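Local coordinates for alanine racemase, biosynthetic (PDB 6A2F), which is a biosynthetic alanine racemase, a two-domain enzyme with an N-terminal TIM-type barrel, a strand-rich C-terminal domain and a lysine-linked pyridoxal phosphate cofactor, at residues K231-L243 against A315-G327. Residues are numbered along the deposited sequence; the frame is centred on the assembly and turned at random.
Sequences KPAMSLGAQLISL and ARVGDPVELWGAG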
loop_
_atom_site.group_PDB
_atom_site.type_symbol
_atom_site.label_atom_id
_atom_site.label_comp_id
_atom_site.label_asym_id
_atom_site.label_seq_id
_atom_site.Cartn_x
_atom_site.Cartn_y
_atom_site.Cartn_z
ATOM N N LYS A 231 -17.578 -7.308 14.255
ATOM C CA LYS A 231 -17.835 -7.874 12.930
ATOM C C LYS A 231 -16.892 -7.288 11.874
ATOM O O LYS A 231 -16.795 -6.069 11.750
ATOM C CB LYS A 231 -19.290 -7.643 12.523
ATOM C CG LYS A 231 -20.296 -8.374 13.392
ATOM C CD LYS A 231 -21.706 -8.188 12.858
ATOM C CE LYS A 231 -22.703 -9.004 13.660
ATOM N NZ LYS A 231 -24.096 -8.766 13.187
ATOM N N PRO A 232 -16.194 -8.155 11.110
ATOM C CA PRO A 232 -15.241 -7.679 10.098
ATOM C C PRO A 232 -15.926 -6.902 8.981
ATOM O O PRO A 232 -16.930 -7.354 8.434
ATOM C CB PRO A 232 -14.606 -8.969 9.557
ATOM C CG PRO A 232 -15.556 -10.058 9.922
ATOM C CD PRO A 232 -16.213 -9.628 11.201
ATOM N N ALA A 233 -15.386 -5.733 8.658
ATOM C CA ALA A 233 -15.993 -4.861 7.660
ATOM C C ALA A 233 -15.559 -5.212 6.240
ATOM O O ALA A 233 -16.387 -5.207 5.328
ATOM C CB ALA A 233 -15.692 -3.401 7.969
ATOM N N MET A 234 -14.274 -5.521 6.059
ATOM C CA MET A 234 -13.723 -5.747 4.725
ATOM C C MET A 234 -13.513 -7.221 4.404
ATOM O O MET A 234 -12.948 -7.971 5.200
ATOM C CB MET A 234 -12.407 -4.985 4.522
ATOM C CG MET A 234 -11.977 -4.908 3.060
ATOM S SD MET A 234 -10.239 -4.499 2.774
ATOM C CE MET A 234 -10.219 -2.761 3.204
ATOM N N SER A 235 -13.967 -7.616 3.220
ATOM C CA SER A 235 -13.702 -8.939 2.689
ATOM C C SER A 235 -12.960 -8.787 1.366
ATOM O O SER A 235 -13.517 -8.288 0.388
ATOM C CB SER A 235 -15.011 -9.708 2.500
ATOM O OG SER A 235 -14.790 -11.100 2.588
ATOM N N LEU A 236 -11.690 -9.182 1.350
ATOM C CA LEU A 236 -10.892 -9.133 0.128
ATOM C C LEU A 236 -10.930 -10.498 -0.548
ATOM O O LEU A 236 -10.356 -11.469 -0.048
ATOM C CB LEU A 236 -9.454 -8.682 0.420
ATOM C CG LEU A 236 -8.526 -8.421 -0.777
ATOM C CD1 LEU A 236 -9.034 -7.273 -1.637
ATOM C CD2 LEU A 236 -7.094 -8.160 -0.327
ATOM N N GLY A 237 -11.637 -10.569 -1.672
ATOM C CA GLY A 237 -11.820 -11.822 -2.396
ATOM C C GLY A 237 -11.161 -11.817 -3.763
ATOM O O GLY A 237 -11.243 -10.832 -4.500
ATOM N N ALA A 238 -10.499 -12.924 -4.091
ATOM C CA ALA A 238 -9.913 -13.119 -5.409
ATOM C C ALA A 238 -10.288 -14.493 -5.969
ATOM O O ALA A 238 -11.242 -15.121 -5.502
ATOM C CB ALA A 238 -8.401 -12.946 -5.354
ATOM N N GLN A 239 -9.537 -14.947 -6.970
ATOM C CA GLN A 239 -9.794 -16.233 -7.608
ATOM C C GLN A 239 -8.521 -16.962 -7.989
ATOM O O GLN A 239 -7.476 -16.343 -8.206
ATOM C CB GLN A 239 -10.641 -16.047 -8.869
ATOM C CG GLN A 239 -12.133 -16.260 -8.670
ATOM C CD GLN A 239 -12.939 -15.846 -9.885
ATOM O OE1 GLN A 239 -12.582 -16.170 -11.023
ATOM N NE2 GLN A 239 -14.031 -15.118 -9.650
ATOM N N LEU A 240 -8.624 -18.286 -8.072
ATOM C CA LEU A 240 -7.591 -19.100 -8.695
ATOM C C LEU A 240 -7.648 -18.869 -10.197
ATOM O O LEU A 240 -8.692 -19.062 -10.817
ATOM C CB LEU A 240 -7.805 -20.583 -8.385
ATOM C CG LEU A 240 -7.621 -21.085 -6.953
ATOM C CD1 LEU A 240 -7.920 -22.574 -6.920
ATOM C CD2 LEU A 240 -6.221 -20.803 -6.424
ATOM N N ILE A 241 -6.523 -18.433 -10.762
ATOM C CA ILE A 241 -6.415 -18.126 -12.193
ATOM C C ILE A 241 -5.495 -19.123 -12.902
ATOM O O ILE A 241 -5.381 -19.122 -14.137
ATOM C CB ILE A 241 -5.943 -16.674 -12.447
ATOM C CG1 ILE A 241 -4.537 -16.439 -11.865
ATOM C CG2 ILE A 241 -6.953 -15.686 -11.877
ATOM C CD1 ILE A 241 -3.904 -15.112 -12.240
ATOM N N SER A 242 -4.840 -19.966 -12.104
ATOM C CA SER A 242 -3.972 -21.018 -12.622
ATOM C C SER A 242 -3.798 -22.138 -11.606
ATOM O O SER A 242 -3.875 -21.913 -10.394
ATOM C CB SER A 242 -2.607 -20.451 -13.014
ATOM O OG SER A 242 -1.808 -21.447 -13.620
ATOM N N LEU A 243 -3.563 -23.343 -12.116
ATOM C CA LEU A 243 -3.319 -24.512 -11.284
ATOM C C LEU A 243 -2.284 -25.404 -11.964
ATOM O O LEU A 243 -2.404 -25.708 -13.154
ATOM C CB LEU A 243 -4.631 -25.254 -11.036
ATOM C CG LEU A 243 -4.755 -26.349 -9.972
ATOM C CD1 LEU A 243 -3.908 -26.086 -8.735
ATOM C CD2 LEU A 243 -6.221 -26.482 -9.593
ATOM N N ALA A 315 -10.025 -28.399 -5.583
ATOM C CA ALA A 315 -9.858 -27.002 -5.983
ATOM C C ALA A 315 -9.626 -26.887 -7.491
ATOM O O ALA A 315 -8.853 -27.654 -8.065
ATOM C CB ALA A 315 -8.711 -26.362 -5.215
ATOM N N ARG A 316 -10.312 -25.934 -8.121
ATOM C CA ARG A 316 -10.243 -25.730 -9.569
ATOM C C ARG A 316 -10.067 -24.257 -9.917
ATOM O O ARG A 316 -10.433 -23.383 -9.129
ATOM C CB ARG A 316 -11.508 -26.273 -10.253
ATOM C CG ARG A 316 -11.702 -27.779 -10.135
ATOM C CD ARG A 316 -10.778 -28.539 -11.077
ATOM N NE ARG A 316 -11.458 -28.949 -12.306
ATOM C CZ ARG A 316 -11.968 -30.163 -12.521
ATOM N NH1 ARG A 316 -12.574 -30.434 -13.673
ATOM N NH2 ARG A 316 -11.874 -31.107 -11.588
ATOM N N VAL A 317 -9.499 -23.989 -11.094
ATOM C CA VAL A 317 -9.400 -22.627 -11.625
ATOM C C VAL A 317 -10.791 -21.987 -11.651
ATOM O O VAL A 317 -11.749 -22.584 -12.155
ATOM C CB VAL A 317 -8.764 -22.605 -13.034
ATOM C CG1 VAL A 317 -8.934 -21.241 -13.698
ATOM C CG2 VAL A 317 -7.290 -22.977 -12.955
ATOM N N GLY A 318 -10.894 -20.785 -11.082
ATOM C CA GLY A 318 -12.163 -20.076 -10.981
ATOM C C GLY A 318 -12.711 -20.017 -9.566
ATOM O O GLY A 318 -13.585 -19.199 -9.276
ATOM N N ASP A 319 -12.202 -20.882 -8.688
ATOM C CA ASP A 319 -12.647 -20.944 -7.288
ATOM C C ASP A 319 -12.335 -19.656 -6.520
ATOM O O ASP A 319 -11.279 -19.055 -6.720
ATOM C CB ASP A 319 -12.021 -22.146 -6.570
ATOM C CG ASP A 319 -12.670 -23.483 -6.959
ATOM O OD1 ASP A 319 -13.596 -23.507 -7.802
ATOM O OD2 ASP A 319 -12.234 -24.522 -6.411
ATOM N N PRO A 320 -13.261 -19.224 -5.643
ATOM C CA PRO A 320 -13.054 -18.000 -4.869
ATOM C C PRO A 320 -11.939 -18.150 -3.839
ATOM O O PRO A 320 -11.806 -19.204 -3.214
ATOM C CB PRO A 320 -14.400 -17.792 -4.171
ATOM C CG PRO A 320 -15.013 -19.153 -4.104
ATOM C CD PRO A 320 -14.574 -19.839 -5.364
ATOM N N VAL A 321 -11.140 -17.100 -3.676
ATOM C CA VAL A 321 -10.067 -17.090 -2.690
ATOM C C VAL A 321 -10.273 -15.922 -1.731
ATOM O O VAL A 321 -10.250 -14.766 -2.150
ATOM C CB VAL A 321 -8.673 -16.993 -3.358
ATOM C CG1 VAL A 321 -7.579 -16.775 -2.319
ATOM C CG2 VAL A 321 -8.374 -18.241 -4.174
ATOM N N GLU A 322 -10.485 -16.227 -0.452
ATOM C CA GLU A 322 -10.568 -15.184 0.574
ATOM C C GLU A 322 -9.187 -14.876 1.161
ATOM O O GLU A 322 -8.576 -15.727 1.816
ATOM C CB GLU A 322 -11.560 -15.558 1.684
ATOM C CG GLU A 322 -11.766 -14.446 2.703
ATOM C CD GLU A 322 -12.873 -14.730 3.702
ATOM O OE1 GLU A 322 -12.654 -14.503 4.912
ATOM O OE2 GLU A 322 -13.964 -15.176 3.287
ATOM N N LEU A 323 -8.696 -13.664 0.905
ATOM C CA LEU A 323 -7.429 -13.213 1.480
ATOM C C LEU A 323 -7.651 -12.777 2.922
ATOM O O LEU A 323 -6.806 -13.013 3.785
ATOM C CB LEU A 323 -6.799 -12.077 0.659
ATOM C CG LEU A 323 -6.161 -12.313 -0.721
ATOM C CD1 LEU A 323 -5.346 -13.600 -0.804
ATOM C CD2 LEU A 323 -7.195 -12.260 -1.835
ATOM N N TRP A 324 -8.781 -12.114 3.160
ATOM C CA TRP A 324 -9.299 -11.863 4.509
ATOM C C TRP A 324 -10.755 -11.424 4.471
ATOM O O TRP A 324 -11.232 -10.949 3.442
ATOM C CB TRP A 324 -8.447 -10.854 5.290
ATOM C CG TRP A 324 -8.275 -9.491 4.664
ATOM C CD1 TRP A 324 -9.197 -8.477 4.613
ATOM C CD2 TRP A 324 -7.087 -8.983 4.047
ATOM N NE1 TRP A 324 -8.657 -7.378 3.985
ATOM C CE2 TRP A 324 -7.365 -7.660 3.628
ATOM C CE3 TRP A 324 -5.815 -9.520 3.803
ATOM C CZ2 TRP A 324 -6.417 -6.865 2.977
ATOM C CZ3 TRP A 324 -4.869 -8.727 3.149
ATOM C CH2 TRP A 324 -5.179 -7.411 2.746
ATOM N N GLY A 325 -11.454 -11.600 5.592
ATOM C CA GLY A 325 -12.867 -11.237 5.707
ATOM C C GLY A 325 -13.563 -11.901 6.884
ATOM O O GLY A 325 -13.014 -11.970 7.989
ATOM N N ALA A 326 -14.779 -12.389 6.640
ATOM C CA ALA A 326 -15.578 -13.041 7.677
ATOM C C ALA A 326 -15.110 -14.474 7.969
ATOM O O ALA A 326 -15.346 -14.995 9.059
ATOM C CB ALA A 326 -17.055 -13.018 7.310
ATOM N N GLY A 327 -14.446 -15.097 6.997
ATOM C CA GLY A 327 -13.942 -16.461 7.158
ATOM C C GLY A 327 -12.548 -16.523 7.760
ATOM O O GLY A 327 -12.240 -17.426 8.534
HETATM O O HOH W 1 -16.046 -12.901 4.132
#
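Strands 234-243 and 320-322 run antiparallel (137° between short axes), and L236, A238 and L240 bond through their backbones to residues of 315-327 from G318 to W324, but a beta bulge interrupts the register: L236 pairs with W324, whereas G237 already pairs with E322. Near-straight geometry marks the A238 N to V321 O bond, 2.7 Å and 175° at hydrogen. With chi1 at 58°, CG of W324 sits between its backbone N and carbonyl carbon, and CD2 of L236 sits over one face of the indole, offset toward its rim, 3.8 Å from the centroid of the W324 six-membered ring, a CH-pi contact. At the indole edge, W324 NE1 gives a weak hydrogen bond to M234 SD (3.5 Å). L240 brings CD2 within 4.0 Å of V321 CG2, the two side chains crossing nearly at right angles. Beyond, the type II turn R316-D319 is braced by R316 N to D319 OD2 (2.9 Å), and G318 N reaches L240 O at 2.8 Å. One water joins S235 OG, E322 OE2 and A326 N. Backbone bonds thus set the register, while L236, A238, V321 and W324 make one face apolar and S235 and E322 meet through water on the other side.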